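Local atomic coordinates of proteasome accessory factor B/C (PafBC) (PDB entry 6SJ9), a protein that probably acts as a transcriptional regulator of the bacterial DNA damage response, built from winged helix-turn-helix, WYL and WCX domains. Residues W183-V195 / A203-A215. Numbering follows the deposited sequence.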
ATOM      1  N   TRP A 183      15.926  15.661 -16.427  1.00 36.91           N
ATOM      2  CA  TRP A 183      16.643  14.460 -16.872  1.00 38.99           C
ATOM      3  C   TRP A 183      16.124  13.190 -16.235  1.00 42.06           C
ATOM      4  O   TRP A 183      16.170  12.114 -16.854  1.00 41.80           O
ATOM      5  CB  TRP A 183      18.122  14.543 -16.563  1.00 37.74           C
ATOM      6  CG  TRP A 183      18.837  15.668 -17.217  1.00 38.64           C
ATOM      7  CD1 TRP A 183      18.346  16.557 -18.124  1.00 37.35           C
ATOM      8  CD2 TRP A 183      20.210  16.033 -16.995  1.00 41.15           C
ATOM      9  NE1 TRP A 183      19.351  17.449 -18.502  1.00 37.43           N
ATOM     10  CE2 TRP A 183      20.490  17.152 -17.795  1.00 38.35           C
ATOM     11  CE3 TRP A 183      21.219  15.523 -16.181  1.00 45.64           C
ATOM     12  CZ2 TRP A 183      21.757  17.760 -17.824  1.00 39.67           C
ATOM     13  CZ3 TRP A 183      22.471  16.142 -16.206  1.00 49.32           C
ATOM     14  CH2 TRP A 183      22.722  17.238 -17.032  1.00 45.54           C
ATOM     15  N   GLY A 184      15.642  13.280 -15.010  1.00 42.65           N
ATOM     16  CA  GLY A 184      15.175  12.077 -14.363  1.00 44.89           C
ATOM     17  C   GLY A 184      14.525  12.352 -13.031  1.00 42.23           C
ATOM     18  O   GLY A 184      14.700  13.415 -12.430  1.00 46.78           O
ATOM     19  N   LEU A 185      13.708  11.398 -12.630  1.00 36.45           N
ATOM     20  CA  LEU A 185      13.159  11.295 -11.303  1.00 39.37           C
ATOM     21  C   LEU A 185      13.827  10.135 -10.573  1.00 40.98           C
ATOM     22  O   LEU A 185      14.200   9.123 -11.180  1.00 44.64           O
ATOM     23  CB  LEU A 185      11.662  11.068 -11.361  1.00 41.03           C
ATOM     24  CG  LEU A 185      10.817  12.240 -11.864  1.00 40.93           C
ATOM     25  CD1 LEU A 185       9.507  11.696 -12.295  1.00 39.62           C
ATOM     26  CD2 LEU A 185      10.616  13.241 -10.718  1.00 38.87           C
ATOM     27  N   GLY A 186      13.927  10.254  -9.262  1.00 40.36           N
ATOM     28  CA  GLY A 186      14.651   9.243  -8.518  1.00 44.27           C
ATOM     29  C   GLY A 186      14.222   9.187  -7.070  1.00 50.13           C
ATOM     30  O   GLY A 186      13.708  10.162  -6.507  1.00 53.88           O
ATOM     31  N   SER A 187      14.404   8.014  -6.479  1.00 47.42           N
ATOM     32  CA  SER A 187      14.030   7.765  -5.098  1.00 52.48           C
ATOM     33  C   SER A 187      15.268   7.312  -4.352  1.00 52.44           C
ATOM     34  O   SER A 187      15.930   6.368  -4.776  1.00 54.51           O
ATOM     35  CB  SER A 187      12.962   6.675  -5.017  1.00 55.34           C
ATOM     36  OG  SER A 187      12.432   6.661  -3.729  1.00 61.12           O
ATOM     37  N   ARG A 188      15.647   8.040  -3.330  1.00 56.19           N
ATOM     38  CA  ARG A 188      16.624   7.524  -2.378  1.00 65.51           C
ATOM     39  C   ARG A 188      16.161   7.856  -0.977  1.00 72.20           C
ATOM     40  O   ARG A 188      15.738   8.985  -0.709  1.00 71.26           O
ATOM     41  CB  ARG A 188      18.056   7.965  -2.640  1.00 67.48           C
ATOM     42  CG  ARG A 188      18.704   7.024  -3.631  1.00 67.90           C
ATOM     43  CD  ARG A 188      19.613   7.753  -4.569  1.00 70.14           C
ATOM     44  NE  ARG A 188      20.266   6.888  -5.559  1.00 72.67           N
ATOM     45  CZ  ARG A 188      19.649   6.089  -6.439  1.00 68.60           C
ATOM     46  NH1 ARG A 188      18.308   5.988  -6.475  1.00 65.20           N
ATOM     47  NH2 ARG A 188      20.388   5.398  -7.316  1.00 65.26           N
ATOM     48  N   PHE A 189      16.276   6.859  -0.088  1.00 76.49           N
ATOM     49  CA  PHE A 189      15.855   6.968   1.309  1.00 76.66           C
ATOM     50  C   PHE A 189      14.343   7.166   1.408  1.00 74.61           C
ATOM     51  O   PHE A 189      13.847   7.827   2.327  1.00 75.63           O
ATOM     52  CB  PHE A 189      16.588   8.125   1.992  1.00 79.00           C
ATOM     53  CG  PHE A 189      18.024   8.264   1.557  1.00 85.50           C
ATOM     54  CD1 PHE A 189      18.956   7.274   1.830  1.00 88.84           C
ATOM     55  CD2 PHE A 189      18.442   9.385   0.845  1.00 89.09           C
ATOM     56  CE1 PHE A 189      20.288   7.407   1.418  1.00 90.17           C
ATOM     57  CE2 PHE A 189      19.767   9.529   0.420  1.00 90.79           C
ATOM     58  CZ  PHE A 189      20.693   8.537   0.714  1.00 92.11           C
ATOM     59  N   GLY A 190      13.594   6.548   0.486  1.00 72.23           N
ATOM     60  CA  GLY A 190      12.156   6.705   0.422  1.00 71.14           C
ATOM     61  C   GLY A 190      11.662   7.994  -0.227  1.00 69.92           C
ATOM     62  O   GLY A 190      10.477   8.075  -0.561  1.00 65.73           O
ATOM     63  N   GLN A 191      12.538   8.974  -0.481  1.00 70.87           N
ATOM     64  CA  GLN A 191      12.133  10.312  -0.916  1.00 71.61           C
ATOM     65  C   GLN A 191      12.480  10.562  -2.381  1.00 62.51           C
ATOM     66  O   GLN A 191      13.555  10.173  -2.851  1.00 59.91           O
ATOM     67  CB  GLN A 191      12.826  11.374  -0.041  1.00 82.17           C
ATOM     68  CG  GLN A 191      12.394  11.330   1.432  1.00 91.94           C
ATOM     69  CD  GLN A 191      10.869  11.270   1.568  1.00100.42           C
ATOM     70  OE1 GLN A 191      10.290  10.194   1.792  1.00103.61           O
ATOM     71  NE2 GLN A 191      10.209  12.425   1.419  1.00102.57           N
ATOM     72  N   TRP A 192      11.598  11.285  -3.079  1.00 57.28           N
ATOM     73  CA  TRP A 192      11.709  11.447  -4.519  1.00 52.11           C
ATOM     74  C   TRP A 192      12.378  12.769  -4.893  1.00 49.73           C
ATOM     75  O   TRP A 192      12.146  13.813  -4.276  1.00 52.84           O
ATOM     76  CB  TRP A 192      10.355  11.357  -5.188  1.00 51.95           C
ATOM     77  CG  TRP A 192       9.852   9.956  -5.375  1.00 50.48           C
ATOM     78  CD1 TRP A 192       9.082   9.220  -4.493  1.00 52.79           C
ATOM     79  CD2 TRP A 192      10.112   9.103  -6.483  1.00 47.27           C
ATOM     80  NE1 TRP A 192       8.809   7.977  -5.030  1.00 50.71           N
ATOM     81  CE2 TRP A 192       9.443   7.869  -6.237  1.00 46.69           C
ATOM     82  CE3 TRP A 192      10.858   9.244  -7.656  1.00 48.26           C
ATOM     83  CZ2 TRP A 192       9.495   6.789  -7.127  1.00 44.87           C
ATOM     84  CZ3 TRP A 192      10.906   8.161  -8.553  1.00 46.99           C
ATOM     85  CH2 TRP A 192      10.219   6.944  -8.274  1.00 46.37           C
ATOM     86  N   TYR A 193      13.161  12.715  -5.944  1.00 40.73           N
ATOM     87  CA  TYR A 193      13.984  13.817  -6.405  1.00 40.96           C
ATOM     88  C   TYR A 193      13.795  13.951  -7.907  1.00 42.89           C
ATOM     89  O   TYR A 193      13.620  12.949  -8.603  1.00 41.88           O
ATOM     90  CB  TYR A 193      15.474  13.568  -6.166  1.00 41.88           C
ATOM     91  CG  TYR A 193      15.845  13.406  -4.707  1.00 53.74           C
ATOM     92  CD1 TYR A 193      15.598  12.216  -4.034  1.00 59.61           C
ATOM     93  CD2 TYR A 193      16.431  14.447  -3.995  1.00 58.78           C
ATOM     94  CE1 TYR A 193      15.943  12.073  -2.675  1.00 63.61           C
ATOM     95  CE2 TYR A 193      16.776  14.311  -2.647  1.00 62.52           C
ATOM     96  CZ  TYR A 193      16.525  13.123  -1.999  1.00 65.24           C
ATOM     97  OH  TYR A 193      16.858  12.996  -0.661  1.00 69.65           O
ATOM     98  N   LEU A 194      13.947  15.183  -8.390  1.00 41.24           N
ATOM     99  CA  LEU A 194      14.088  15.520  -9.799  1.00 37.93           C
ATOM    100  C   LEU A 194      15.540  15.933 -10.035  1.00 39.93           C
ATOM    101  O   LEU A 194      16.124  16.706  -9.245  1.00 37.90           O
ATOM    102  CB  LEU A 194      13.149  16.678 -10.150  1.00 39.65           C
ATOM    103  CG  LEU A 194      13.420  17.344 -11.512  1.00 40.19           C
ATOM    104  CD1 LEU A 194      13.027  16.470 -12.728  1.00 37.71           C
ATOM    105  CD2 LEU A 194      12.710  18.678 -11.558  1.00 39.27           C
ATOM    106  N   VAL A 195      16.160  15.367 -11.061  1.00 38.68           N
ATOM    107  CA  VAL A 195      17.478  15.827 -11.472  1.00 39.55           C
ATOM    108  C   VAL A 195      17.334  16.389 -12.874  1.00 39.15           C
ATOM    109  O   VAL A 195      16.586  15.842 -13.698  1.00 39.81           O
ATOM    110  CB  VAL A 195      18.582  14.740 -11.417  1.00 45.82           C
ATOM    111  CG1 VAL A 195      18.241  13.606 -12.322  1.00 52.62           C
ATOM    112  CG2 VAL A 195      19.911  15.330 -11.882  1.00 42.21           C
ATOM    113  N   ALA A 203      24.026  24.537 -14.636  1.00 60.80           N
ATOM    114  CA  ALA A 203      24.615  23.282 -14.211  1.00 60.23           C
ATOM    115  C   ALA A 203      23.508  22.347 -13.763  1.00 53.80           C
ATOM    116  O   ALA A 203      22.371  22.760 -13.500  1.00 49.71           O
ATOM    117  CB  ALA A 203      25.627  23.474 -13.073  1.00 62.60           C
ATOM    118  N   LYS A 204      23.872  21.089 -13.606  1.00 51.27           N
ATOM    119  CA  LYS A 204      22.892  20.146 -13.125  1.00 55.56           C
ATOM    120  C   LYS A 204      22.578  20.403 -11.658  1.00 54.54           C
ATOM    121  O   LYS A 204      23.416  20.881 -10.894  1.00 55.51           O
ATOM    122  CB  LYS A 204      23.399  18.735 -13.394  1.00 66.22           C
ATOM    123  CG  LYS A 204      24.237  18.135 -12.318  1.00 76.13           C
ATOM    124  CD  LYS A 204      25.038  16.974 -12.879  1.00 80.98           C
ATOM    125  CE  LYS A 204      26.261  16.672 -12.006  1.00 86.41           C
ATOM    126  NZ  LYS A 204      27.252  15.912 -12.813  1.00 87.76           N
ATOM    127  N   ARG A 205      21.345  20.068 -11.267  1.00 50.80           N
ATOM    128  CA  ARG A 205      20.861  20.291  -9.909  1.00 47.58           C
ATOM    129  C   ARG A 205      19.857  19.201  -9.568  1.00 45.49           C
ATOM    130  O   ARG A 205      19.226  18.608 -10.453  1.00 41.44           O
ATOM    131  CB  ARG A 205      20.181  21.654  -9.710  1.00 46.12           C
ATOM    132  CG  ARG A 205      21.100  22.864  -9.771  1.00 53.25           C
ATOM    133  CD  ARG A 205      21.870  22.945  -8.449  1.00 61.50           C
ATOM    134  NE  ARG A 205      22.754  24.100  -8.349  1.00 64.66           N
ATOM    135  CZ  ARG A 205      23.829  24.291  -9.116  1.00 70.12           C
ATOM    136  NH1 ARG A 205      24.139  23.398 -10.058  1.00 67.10           N
ATOM    137  NH2 ARG A 205      24.625  25.361  -8.919  1.00 73.55           N
ATOM    138  N   VAL A 206      19.783  18.894  -8.276  1.00 45.63           N
ATOM    139  CA  VAL A 206      18.855  17.928  -7.735  1.00 47.49           C
ATOM    140  C   VAL A 206      17.847  18.660  -6.864  1.00 46.66           C
ATOM    141  O   VAL A 206      18.216  19.517  -6.049  1.00 47.86           O
ATOM    142  CB  VAL A 206      19.588  16.828  -6.957  1.00 53.03           C
ATOM    143  CG1 VAL A 206      18.614  15.708  -6.680  1.00 54.31           C
ATOM    144  CG2 VAL A 206      20.771  16.331  -7.752  1.00 55.81           C
ATOM    145  N   PHE A 207      16.580  18.376  -7.091  1.00 46.74           N
ATOM    146  CA  PHE A 207      15.469  19.003  -6.404  1.00 48.65           C
ATOM    147  C   PHE A 207      14.672  17.940  -5.654  1.00 47.32           C
ATOM    148  O   PHE A 207      14.220  16.969  -6.266  1.00 45.63           O
ATOM    149  CB  PHE A 207      14.576  19.688  -7.445  1.00 44.51           C
ATOM    150  CG  PHE A 207      15.304  20.718  -8.270  1.00 42.13           C
ATOM    151  CD1 PHE A 207      15.522  22.008  -7.780  1.00 45.35           C
ATOM    152  CD2 PHE A 207      15.832  20.375  -9.496  1.00 39.82           C
ATOM    153  CE1 PHE A 207      16.201  22.957  -8.534  1.00 44.87           C
ATOM    154  CE2 PHE A 207      16.484  21.321 -10.280  1.00 40.39           C
ATOM    155  CZ  PHE A 207      16.676  22.604  -9.800  1.00 44.64           C
ATOM    156  N   ARG A 208      14.449  18.139  -4.356  1.00 47.77           N
ATOM    157  CA  ARG A 208      13.528  17.277  -3.622  1.00 48.15           C
ATOM    158  C   ARG A 208      12.083  17.650  -3.937  1.00 42.94           C
ATOM    159  O   ARG A 208      11.723  18.819  -3.883  1.00 48.95           O
ATOM    160  CB  ARG A 208      13.757  17.343  -2.118  1.00 58.29           C
ATOM    161  CG  ARG A 208      15.186  17.309  -1.645  1.00 69.67           C
ATOM    162  CD  ARG A 208      15.205  17.396  -0.085  1.00 79.27           C
ATOM    163  NE  ARG A 208      14.232  16.440   0.451  1.00 84.80           N
ATOM    164  CZ  ARG A 208      14.509  15.208   0.871  1.00 88.43           C
ATOM    165  NH1 ARG A 208      13.529  14.422   1.327  1.00 86.18           N
ATOM    166  NH2 ARG A 208      15.756  14.749   0.792  1.00 91.37           N
ATOM    167  N   LEU A 209      11.277  16.680  -4.358  1.00 39.80           N
ATOM    168  CA  LEU A 209       9.892  16.990  -4.728  1.00 45.23           C
ATOM    169  C   LEU A 209       9.142  17.636  -3.571  1.00 52.61           C
ATOM    170  O   LEU A 209       8.388  18.606  -3.776  1.00 56.45           O
ATOM    171  CB  LEU A 209       9.162  15.720  -5.190  1.00 45.28           C
ATOM    172  CG  LEU A 209       8.994  15.448  -6.679  1.00 48.63           C
ATOM    173  CD1 LEU A 209      10.333  15.390  -7.334  1.00 46.25           C
ATOM    174  CD2 LEU A 209       8.262  14.120  -6.944  1.00 50.21           C
ATOM    175  N   SER A 210       9.428  17.193  -2.336  1.00 52.93           N
ATOM    176  CA  SER A 210       8.729  17.732  -1.172  1.00 54.27           C
ATOM    177  C   SER A 210       9.011  19.218  -0.976  1.00 57.50           C
ATOM    178  O   SER A 210       8.210  19.901  -0.332  1.00 62.50           O
ATOM    179  CB  SER A 210       9.091  16.945   0.090  1.00 54.31           C
ATOM    180  OG  SER A 210      10.436  17.186   0.499  1.00 57.66           O
ATOM    181  N   ARG A 211      10.106  19.747  -1.533  1.00 56.59           N
ATOM    182  CA  ARG A 211      10.457  21.159  -1.361  1.00 56.45           C
ATOM    183  C   ARG A 211       9.942  22.074  -2.479  1.00 60.79           C
ATOM    184  O   ARG A 211      10.276  23.264  -2.491  1.00 61.11           O
ATOM    185  CB  ARG A 211      11.958  21.315  -1.205  1.00 57.37           C
ATOM    186  CG  ARG A 211      12.546  20.456  -0.024  1.00 65.68           C
ATOM    187  CD  ARG A 211      13.575  21.271   0.731  1.00 73.62           C
ATOM    188  NE  ARG A 211      12.933  22.218   1.647  1.00 81.48           N
ATOM    189  CZ  ARG A 211      13.479  23.352   2.104  1.00 84.43           C
ATOM    190  NH1 ARG A 211      14.704  23.741   1.732  1.00 81.86           N
ATOM    191  NH2 ARG A 211      12.777  24.115   2.939  1.00 87.17           N
HETATM  192  N   MSE A 212       9.148  21.547  -3.406  1.00 62.51           N
HETATM  193  CA  MSE A 212       8.516  22.365  -4.448  1.00 63.27           C
HETATM  194  C   MSE A 212       7.294  23.076  -3.881  1.00 64.84           C
HETATM  195  O   MSE A 212       6.404  22.448  -3.309  1.00 61.58           O
HETATM  196  CB  MSE A 212       8.103  21.502  -5.643  1.00 55.81           C
HETATM  197  CG  MSE A 212       9.250  21.057  -6.510  1.00 61.41           C
HETATM  198 SE   MSE A 212       8.690  19.755  -7.849  1.00 70.72          SE
HETATM  199  CE  MSE A 212      10.437  19.516  -8.722  1.00 70.84           C
ATOM    200  N   THR A 213       7.241  24.381  -4.059  1.00 67.82           N
ATOM    201  CA  THR A 213       6.122  25.129  -3.523  1.00 74.37           C
ATOM    202  C   THR A 213       4.880  25.064  -4.415  1.00 80.66           C
ATOM    203  O   THR A 213       3.761  25.237  -3.908  1.00 82.23           O
ATOM    204  CB  THR A 213       6.555  26.567  -3.339  1.00 74.17           C
ATOM    205  OG1 THR A 213       6.802  27.107  -4.620  1.00 77.66           O
ATOM    206  CG2 THR A 213       7.861  26.600  -2.622  1.00 74.45           C
ATOM    207  N   THR A 214       5.045  24.769  -5.714  1.00 78.34           N
ATOM    208  CA  THR A 214       3.985  24.872  -6.710  1.00 69.65           C
ATOM    209  C   THR A 214       3.739  23.538  -7.391  1.00 68.83           C
ATOM    210  O   THR A 214       4.474  22.562  -7.216  1.00 70.66           O
ATOM    211  CB  THR A 214       4.339  25.863  -7.807  1.00 67.86           C
ATOM    212  OG1 THR A 214       5.212  25.201  -8.722  1.00 68.20           O
ATOM    213  CG2 THR A 214       5.059  27.060  -7.246  1.00 67.08           C
ATOM    214  N   ALA A 215       2.714  23.525  -8.228  1.00 67.70           N
ATOM    215  CA  ALA A 215       2.669  22.526  -9.269  1.00 63.86           C
ATOM    216  C   ALA A 215       3.707  22.879 -10.335  1.00 57.04           C
ATOM    217  O   ALA A 215       4.228  23.995 -10.412  1.00 53.92           O
ATOM    218  CB  ALA A 215       1.260  22.416  -9.867  1.00 63.77           C
TER
HETATM  219  O   HOH W   1      10.703  14.656  -1.931  1.00 49.73           O
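Leu194 and Phe207 sit opposite each other in the hydrogen-bonded pair of an antiparallel ladder, where strand 203-208 runs back along strand 191-195. Leu194 N gives its hydrogen to Phe207 O at 2.8 Å, and Phe207 N returns one to Leu194 O. The ladder's next bond, Leu209 N to Trp192 O at 3.0 Å, falls where the strand breaks into a 3-10 turn; a water spans Trp192 O and Ser210 N there.

The tight side carries Leu194, Phe207, Leu209 and selenomethionine Met212. With CG anti to its backbone N (chi1 167°), Leu194 runs alongside Phe207 and brings CD2 to 3.7 Å from CE of Met212, whose extended chain crosses it at about a right angle. Leu209 splits its methyls: CD1 meets Leu185 CD2 at 4.0 Å, reaching the neighbouring strand, while CD2 rests on Trp192 CB. Tyr167 and Phe165 of strand 163-168 meet the Phe207 ring edge-to-face.

On the other face, Tyr193 lies beside Arg208, its CD2 3.7 Å from Val206 CG1 and its CE2 3.5 Å from Arg208 CG. Ring and guanidinium planes stand 78° apart. Replacing Tyr193 with an alanine would probably strip Val206 and the Arg208 methylenes of their packing partner and let the arginine chain shift. Arg208 also forms a salt bridge with Asp284. Toward solvent the contact thins: Lys204 CB touches the Trp183 ring, while Lys204 NZ forms a salt bridge with Glu235.

This hairpin belongs to the Sm-like sheet of the first WYL domain. Backbone bonds and apolar packing hold its strands together, whereas the salt bridges of Lys204 and Arg208 tie its polar margin to helix 232-237, which carries Glu235, and to the following WCX domain, in whose range Asp284 falls.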